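Long-range contacts in putative uncharacterized protein (PDB 3P43), which probably acts as a manganese-dependent phosphoesterase in DNA repair, as an archaeal relative of the LigD 3'-phosphoesterase, removing blocking groups from 3' ends: residues P64-E75 with G144-S152; R113-S121 with I130-Y138. All blocks are in the same frame, centred on the assembly; numbering follows the deposited sequence. Where two conformers were deposited one is given.

Contact 1: residues P64-E75 with G144-S152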
# COMPACT_ATOMS: atom_id res chain seq x y z
N PRO A 64 8.24 3.65 -3.80
CA PRO A 64 9.32 4.57 -4.15
C PRO A 64 9.52 5.64 -3.07
O PRO A 64 8.56 6.27 -2.64
CB PRO A 64 8.83 5.21 -5.46
CG PRO A 64 7.33 5.16 -5.34
CD PRO A 64 7.00 3.91 -4.56
N LYS A 65 10.76 5.83 -2.64
CA LYS A 65 11.06 6.80 -1.60
C LYS A 65 11.22 8.21 -2.16
O LYS A 65 11.11 9.20 -1.43
CB LYS A 65 12.33 6.41 -0.83
CG LYS A 65 12.25 5.07 -0.11
CD LYS A 65 13.56 4.76 0.58
CE LYS A 65 13.59 3.33 1.09
NZ LYS A 65 14.88 3.01 1.76
N ASP A 66 11.46 8.30 -3.46
CA ASP A 66 11.64 9.58 -4.14
C ASP A 66 10.76 9.66 -5.38
O ASP A 66 10.46 8.64 -6.00
CB ASP A 66 13.10 9.77 -4.55
CG ASP A 66 14.02 9.97 -3.36
OD1 ASP A 66 13.56 10.50 -2.33
OD2 ASP A 66 15.21 9.60 -3.46
N ALA A 67 10.38 10.88 -5.76
CA ALA A 67 9.63 11.09 -6.99
C ALA A 67 10.45 10.62 -8.18
O ALA A 67 11.65 10.33 -8.05
CB ALA A 67 9.28 12.57 -7.15
N GLY A 68 9.81 10.53 -9.34
CA GLY A 68 10.48 10.08 -10.56
C GLY A 68 10.20 8.64 -10.92
O GLY A 68 10.21 8.27 -12.10
N THR A 69 9.95 7.81 -9.91
CA THR A 69 9.72 6.38 -10.12
C THR A 69 8.24 6.01 -10.02
O THR A 69 7.58 6.36 -9.04
CB THR A 69 10.51 5.55 -9.10
OG1 THR A 69 11.90 5.89 -9.17
CG2 THR A 69 10.33 4.06 -9.36
N ARG A 70 7.73 5.28 -11.01
CA ARG A 70 6.34 4.82 -11.00
C ARG A 70 6.29 3.33 -10.71
O ARG A 70 7.06 2.56 -11.29
CB ARG A 70 5.65 5.09 -12.34
CG ARG A 70 6.05 6.36 -13.06
CD ARG A 70 5.77 7.60 -12.24
NE ARG A 70 5.77 8.81 -13.06
CZ ARG A 70 6.03 10.03 -12.59
NH1 ARG A 70 6.32 10.19 -11.31
NH2 ARG A 70 6.01 11.07 -13.40
N ARG A 71 5.39 2.92 -9.82
CA ARG A 71 5.19 1.51 -9.51
C ARG A 71 3.80 1.04 -9.89
O ARG A 71 2.85 1.82 -9.91
CB ARG A 71 5.42 1.25 -8.02
CG ARG A 71 6.81 1.55 -7.53
CD ARG A 71 7.79 0.48 -7.99
NE ARG A 71 9.00 0.50 -7.18
CZ ARG A 71 10.22 0.70 -7.66
NH1 ARG A 71 10.39 0.88 -8.96
NH2 ARG A 71 11.26 0.70 -6.84
N LEU A 72 3.68 -0.25 -10.20
CA LEU A 72 2.37 -0.89 -10.33
C LEU A 72 1.82 -1.21 -8.94
O LEU A 72 2.55 -1.71 -8.08
CB LEU A 72 2.48 -2.18 -11.14
CG LEU A 72 1.27 -3.12 -11.07
CD1 LEU A 72 0.06 -2.51 -11.78
CD2 LEU A 72 1.59 -4.50 -11.65
N ALA A 73 0.55 -0.90 -8.71
CA ALA A 73 -0.10 -1.27 -7.46
C ALA A 73 -1.40 -1.98 -7.77
O ALA A 73 -2.27 -1.43 -8.45
CB ALA A 73 -0.35 -0.04 -6.61
N ILE A 74 -1.53 -3.21 -7.29
CA ILE A 74 -2.71 -4.03 -7.55
C ILE A 74 -3.60 -4.07 -6.32
O ILE A 74 -3.19 -4.58 -5.28
CB ILE A 74 -2.32 -5.47 -7.92
CG1 ILE A 74 -1.19 -5.47 -8.96
CG2 ILE A 74 -3.53 -6.24 -8.42
CD1 ILE A 74 -0.57 -6.84 -9.20
N GLU A 75 -4.82 -3.55 -6.43
CA GLU A 75 -5.76 -3.58 -5.33
C GLU A 75 -6.00 -5.01 -4.85
O GLU A 75 -6.22 -5.92 -5.66
CB GLU A 75 -7.09 -2.94 -5.74
CG GLU A 75 -8.19 -3.06 -4.68
CD GLU A 75 -9.48 -2.37 -5.09
OE1 GLU A 75 -9.44 -1.16 -5.37
OE2 GLU A 75 -10.53 -3.05 -5.11
N GLY A 144 -5.29 -2.07 -12.53
CA GLY A 144 -4.23 -1.71 -11.60
C GLY A 144 -4.09 -0.22 -11.39
O GLY A 144 -4.74 0.58 -12.07
N TRP A 145 -3.24 0.16 -10.45
CA TRP A 145 -3.04 1.56 -10.12
C TRP A 145 -1.61 1.97 -10.37
O TRP A 145 -0.68 1.22 -10.07
CB TRP A 145 -3.36 1.81 -8.65
CG TRP A 145 -4.77 1.52 -8.27
CD1 TRP A 145 -5.39 0.30 -8.27
CD2 TRP A 145 -5.74 2.46 -7.79
NE1 TRP A 145 -6.68 0.43 -7.83
CE2 TRP A 145 -6.92 1.74 -7.52
CE3 TRP A 145 -5.71 3.84 -7.56
CZ2 TRP A 145 -8.08 2.36 -7.05
CZ3 TRP A 145 -6.86 4.45 -7.08
CH2 TRP A 145 -8.03 3.71 -6.83
N LEU A 146 -1.44 3.17 -10.91
CA LEU A 146 -0.12 3.78 -11.01
C LEU A 146 0.23 4.44 -9.67
O LEU A 146 -0.50 5.30 -9.19
CB LEU A 146 -0.11 4.84 -12.11
CG LEU A 146 1.28 5.39 -12.44
CD1 LEU A 146 2.01 4.35 -13.25
CD2 LEU A 146 1.16 6.69 -13.22
N PHE A 147 1.36 4.04 -9.09
CA PHE A 147 1.73 4.46 -7.75
C PHE A 147 3.04 5.25 -7.75
O PHE A 147 4.06 4.75 -8.21
CB PHE A 147 1.85 3.22 -6.87
CG PHE A 147 2.19 3.49 -5.43
CD1 PHE A 147 1.75 4.64 -4.79
CD2 PHE A 147 2.93 2.58 -4.70
CE1 PHE A 147 2.05 4.88 -3.47
CE2 PHE A 147 3.24 2.81 -3.37
CZ PHE A 147 2.80 3.97 -2.75
N PHE A 148 3.03 6.48 -7.24
CA PHE A 148 4.25 7.28 -7.23
C PHE A 148 4.25 8.41 -6.19
O PHE A 148 3.21 8.82 -5.70
CB PHE A 148 4.53 7.86 -8.63
CG PHE A 148 3.44 8.76 -9.15
CD1 PHE A 148 3.51 10.13 -8.97
CD2 PHE A 148 2.36 8.23 -9.84
CE1 PHE A 148 2.52 10.96 -9.46
CE2 PHE A 148 1.36 9.06 -10.33
CZ PHE A 148 1.44 10.43 -10.14
N LYS A 149 5.44 8.90 -5.89
CA LYS A 149 5.61 10.05 -5.02
C LYS A 149 5.58 11.33 -5.85
O LYS A 149 6.28 11.43 -6.86
CB LYS A 149 6.93 9.96 -4.25
CG LYS A 149 7.15 11.13 -3.29
CD LYS A 149 8.47 11.03 -2.57
CE LYS A 149 8.71 12.26 -1.71
NZ LYS A 149 9.96 12.14 -0.93
N LYS A 150 4.77 12.30 -5.43
CA LYS A 150 4.64 13.56 -6.18
C LYS A 150 5.96 14.33 -6.22
O LYS A 150 6.69 14.40 -5.22
CB LYS A 150 3.53 14.42 -5.58
CG LYS A 150 2.46 14.84 -6.58
CD LYS A 150 1.26 15.45 -5.89
CE LYS A 150 0.19 15.87 -6.88
NZ LYS A 150 0.62 17.03 -7.70
N ALA A 151 6.26 14.90 -7.38
CA ALA A 151 7.52 15.61 -7.60
C ALA A 151 7.70 16.76 -6.62
O ALA A 151 8.82 17.09 -6.25
CB ALA A 151 7.59 16.12 -9.04
N SER A 152 6.58 17.36 -6.21
CA SER A 152 6.60 18.44 -5.23
C SER A 152 7.96 19.14 -5.13
O SER A 152 8.17 20.20 -5.72
CB SER A 152 6.16 17.92 -3.86
OG SER A 152 4.85 17.39 -3.90
OXT SER A 152 8.88 18.67 -4.45
O HOH W 1 7.79 8.32 -7.19
O HOH W 2 7.18 11.39 -9.19
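Lys149 lies along the loop that leads into strand 70-75. CB and CG pass the backbone of Asp66 and Ala67, CB 3.9 Å from Ala67 N. CD comes to 3.4 Å from Lys65 O, CE stays beside the same oxygen, and NZ donates to it at 3.2 Å. The fully extended chain, CG anti to the backbone N (chi1 -179°), carries the amine this far; Asp66 OD1, 4.2 Å from NZ, is short of a salt bridge. With an alanine here, Lys65 O would probably lose this donor and the Asp66-Ala67 backbone the methylenes lying against it. Water 1 accepts from the backbone N of Lys149, also close to Asp66 O and Thr69 O, and water 2 joins Lys149 O to Gly68 N. Farther along, Arg71 and Ala73 form antiparallel hydrogen-bonded pairs with Phe147 and Trp145, Arg71 N reaching Phe147 O at 2.8 Å. On the buried face Ala73 CB packs on Phe147 CB. On the other the Arg70 guanidinium makes a cation-pi contact over the Phe148 ring, CZ 4.7 Å from the centroid. Direct ladder bonds thus hold the barrel wall, while water and a lysine tie the preceding loop to it.

Contact 2: residues R113-S121 with I130-Y138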
# COMPACT_ATOMS: atom_id res chain seq x y z
N ARG A 113 -9.70 11.87 -2.68
CA ARG A 113 -10.10 10.50 -2.95
C ARG A 113 -11.30 10.45 -3.86
O ARG A 113 -12.33 11.06 -3.58
CB ARG A 113 -10.39 9.70 -1.68
CG ARG A 113 -11.01 8.34 -1.99
CD ARG A 113 -10.87 7.35 -0.85
NE ARG A 113 -11.34 6.03 -1.25
CZ ARG A 113 -11.91 5.15 -0.43
NH1 ARG A 113 -12.09 5.45 0.85
NH2 ARG A 113 -12.32 3.97 -0.89
N GLU A 114 -11.16 9.71 -4.95
CA GLU A 114 -12.24 9.50 -5.89
C GLU A 114 -12.13 8.06 -6.35
O GLU A 114 -11.16 7.38 -6.01
CB GLU A 114 -12.12 10.48 -7.06
CG GLU A 114 -12.43 11.92 -6.67
CD GLU A 114 -12.10 12.93 -7.76
OE1 GLU A 114 -11.44 12.56 -8.76
OE2 GLU A 114 -12.50 14.11 -7.60
N GLU A 115 -13.12 7.58 -7.09
CA GLU A 115 -13.13 6.20 -7.53
C GLU A 115 -11.79 5.76 -8.15
O GLU A 115 -11.26 4.69 -7.82
CB GLU A 115 -14.29 5.96 -8.51
CG GLU A 115 -14.32 4.58 -9.17
CD GLU A 115 -14.65 3.45 -8.20
OE1 GLU A 115 -14.84 3.72 -6.99
OE2 GLU A 115 -14.71 2.29 -8.66
N ARG A 116 -11.22 6.61 -9.00
CA ARG A 116 -9.99 6.26 -9.72
C ARG A 116 -8.74 7.00 -9.27
O ARG A 116 -7.72 6.96 -9.97
CB ARG A 116 -10.16 6.48 -11.22
CG ARG A 116 -10.95 5.40 -11.95
CD ARG A 116 -10.71 5.51 -13.45
NE ARG A 116 -10.66 6.89 -13.88
CZ ARG A 116 -9.55 7.56 -14.18
NH1 ARG A 116 -8.37 6.95 -14.11
NH2 ARG A 116 -9.62 8.82 -14.57
N GLU A 117 -8.79 7.67 -8.13
CA GLU A 117 -7.65 8.46 -7.72
C GLU A 117 -7.60 8.68 -6.22
O GLU A 117 -8.62 8.95 -5.59
CB GLU A 117 -7.62 9.81 -8.45
CG GLU A 117 -6.36 10.63 -8.18
CD GLU A 117 -6.33 11.95 -8.96
OE1 GLU A 117 -7.32 12.25 -9.67
OE2 GLU A 117 -5.32 12.67 -8.85
N ILE A 118 -6.40 8.53 -5.67
CA ILE A 118 -6.16 8.76 -4.25
C ILE A 118 -4.85 9.53 -4.09
O ILE A 118 -3.82 9.15 -4.65
CB ILE A 118 -6.11 7.44 -3.46
CG1 ILE A 118 -7.45 6.72 -3.57
CG2 ILE A 118 -5.75 7.71 -2.01
CD1 ILE A 118 -7.54 5.41 -2.82
N VAL A 119 -4.91 10.62 -3.34
CA VAL A 119 -3.72 11.42 -3.06
C VAL A 119 -3.60 11.59 -1.55
O VAL A 119 -4.54 12.01 -0.89
CB VAL A 119 -3.80 12.81 -3.71
CG1 VAL A 119 -2.48 13.56 -3.52
CG2 VAL A 119 -4.14 12.68 -5.19
N VAL A 120 -2.44 11.24 -1.01
CA VAL A 120 -2.23 11.27 0.43
C VAL A 120 -0.87 11.86 0.81
O VAL A 120 0.09 11.75 0.06
CB VAL A 120 -2.32 9.85 1.02
CG1 VAL A 120 -3.69 9.28 0.80
CG2 VAL A 120 -1.25 8.95 0.40
N SER A 121 -0.81 12.50 1.97
CA SER A 121 0.47 12.95 2.49
C SER A 121 0.94 11.99 3.58
O SER A 121 0.32 11.89 4.64
CB SER A 121 0.37 14.37 3.04
OG SER A 121 1.63 14.81 3.51
N ILE A 130 3.91 13.65 -0.38
CA ILE A 130 2.70 13.35 -1.13
C ILE A 130 2.88 12.19 -2.10
O ILE A 130 3.81 12.17 -2.90
CB ILE A 130 2.16 14.59 -1.86
CG1 ILE A 130 2.05 15.77 -0.89
CG2 ILE A 130 0.81 14.29 -2.49
CD1 ILE A 130 1.74 17.09 -1.56
N TYR A 131 1.97 11.22 -1.99
CA TYR A 131 1.96 10.05 -2.85
C TYR A 131 0.64 9.97 -3.59
O TYR A 131 -0.39 10.41 -3.07
CB TYR A 131 2.20 8.79 -2.03
CG TYR A 131 3.64 8.59 -1.66
CD1 TYR A 131 4.40 7.60 -2.27
CD2 TYR A 131 4.27 9.41 -0.73
CE1 TYR A 131 5.73 7.42 -1.96
CE2 TYR A 131 5.60 9.24 -0.41
CZ TYR A 131 6.33 8.25 -1.03
OH TYR A 131 7.65 8.06 -0.72
N VAL A 132 0.66 9.41 -4.80
CA VAL A 132 -0.52 9.37 -5.65
C VAL A 132 -0.81 7.95 -6.15
O VAL A 132 0.11 7.23 -6.56
CB VAL A 132 -0.37 10.33 -6.87
CG1 VAL A 132 -1.67 10.39 -7.70
CG2 VAL A 132 0.02 11.73 -6.41
N LEU A 133 -2.07 7.56 -6.09
CA LEU A 133 -2.54 6.32 -6.70
C LEU A 133 -3.60 6.65 -7.75
O LEU A 133 -4.62 7.27 -7.44
CB LEU A 133 -3.13 5.38 -5.65
CG LEU A 133 -2.12 4.74 -4.68
CD1 LEU A 133 -2.82 4.23 -3.43
CD2 LEU A 133 -1.36 3.62 -5.36
N ILE A 134 -3.35 6.25 -9.00
CA ILE A 134 -4.30 6.50 -10.09
C ILE A 134 -4.66 5.19 -10.76
O ILE A 134 -3.79 4.48 -11.26
CB ILE A 134 -3.71 7.45 -11.16
CG1 ILE A 134 -3.19 8.73 -10.51
CG2 ILE A 134 -4.75 7.78 -12.22
CD1 ILE A 134 -2.66 9.73 -11.52
N ARG A 135 -5.95 4.87 -10.78
CA ARG A 135 -6.38 3.60 -11.37
C ARG A 135 -6.48 3.74 -12.87
O ARG A 135 -7.25 4.56 -13.37
CB ARG A 135 -7.72 3.14 -10.79
CG ARG A 135 -8.08 1.71 -11.20
CD ARG A 135 -9.40 1.27 -10.60
NE ARG A 135 -10.54 1.88 -11.27
CZ ARG A 135 -11.79 1.80 -10.83
NH1 ARG A 135 -12.06 1.13 -9.71
NH2 ARG A 135 -12.78 2.39 -11.50
N THR A 136 -5.70 2.94 -13.59
CA THR A 136 -5.72 2.96 -15.05
C THR A 136 -7.13 2.71 -15.57
O THR A 136 -7.89 1.93 -14.99
CB THR A 136 -4.74 1.93 -15.65
OG1 THR A 136 -4.73 2.06 -17.07
CG2 THR A 136 -5.17 0.51 -15.28
N LYS A 137 -7.49 3.38 -16.67
CA LYS A 137 -8.78 3.16 -17.31
C LYS A 137 -8.71 1.98 -18.27
O LYS A 137 -9.72 1.56 -18.82
CB LYS A 137 -9.21 4.40 -18.11
CG LYS A 137 -9.36 5.69 -17.33
CD LYS A 137 -10.36 6.62 -18.02
CE LYS A 137 -9.99 8.10 -17.89
NZ LYS A 137 -9.20 8.59 -19.07
N TYR A 138 -7.50 1.46 -18.48
CA TYR A 138 -7.29 0.45 -19.50
C TYR A 138 -7.45 -0.99 -18.99
O TYR A 138 -7.10 -1.30 -17.86
CB TYR A 138 -5.91 0.63 -20.14
CG TYR A 138 -5.64 -0.34 -21.26
CD1 TYR A 138 -6.27 -0.18 -22.49
CD2 TYR A 138 -4.78 -1.41 -21.09
CE1 TYR A 138 -6.04 -1.07 -23.52
CE2 TYR A 138 -4.54 -2.30 -22.12
CZ TYR A 138 -5.17 -2.13 -23.33
OH TYR A 138 -4.94 -3.01 -24.36
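Val119 and Ile130 meet through their branches, CG1 against CG2 at 3.5 Å, in the close-packed part of a beta hairpin. Both methyls stand anti to their own backbone N (Val119 chi1 -174°), bringing them together diagonally. Four backbone bonds tie the antiparallel hydrogen-bonded pairs Ile118-Leu133 and Val120-Tyr131; Leu133 N to Ile118 O, at 2.8 Å, is almost straight. Side chains of these pairs face the protein interior, where Ile118 and Leu133 also touch strand 42-50, and the Tyr131 hydroxyl bonds to Pro64 O. Toward the turn at Glu114-Glu117 long polar surface chains take over. Arg116, bent at chi3 (-40°), swings NH1 onto Arg135 O at 2.7 Å, the oxygen lying in the guanidinium plane. Lys137 CG rests over one face of that guanidinium. The Arg135 chain crosses that of Arg116 at about a right angle and gives NH1 to Glu115 OE2 at 3.1 Å, from above the carboxylate plane, with a weaker bond from NH2; carboxylate and guanidinium planes stand 83° apart. Backbone bonds and branched apolar chains therefore fix the inner hairpin; the outer end adds a salt bridge and a side-chain-to-carbonyl bond, Glu115 probably offsetting the charge of Arg135 in a cluster that also holds Arg116 and Lys137.

In the fold
Contacts 1 and 2 are two seams of one curled antiparallel sheet, the beta barrel of this family, separated by the pairing of strands 130-135 and 145-149; their centres are about 10 Å apart. Contact 2 is local, joining the hairpin strands 117-123 and 130-135; contact 1 brings the final strand, 145-149, back to strand 70-80. Along the chain 64-75 comes first, then both segments of contact 2, then 144-152. Between the seams Leu146 N is probably bonded to Ile134 O, and Phe147 packs on Leu133. The last strand thus stitches the hairpin to the earlier strands. The manganese, held by His37, His43 and Asp45, is about 12 Å from the Ala73 side chain, so neither contact supplies its ligands.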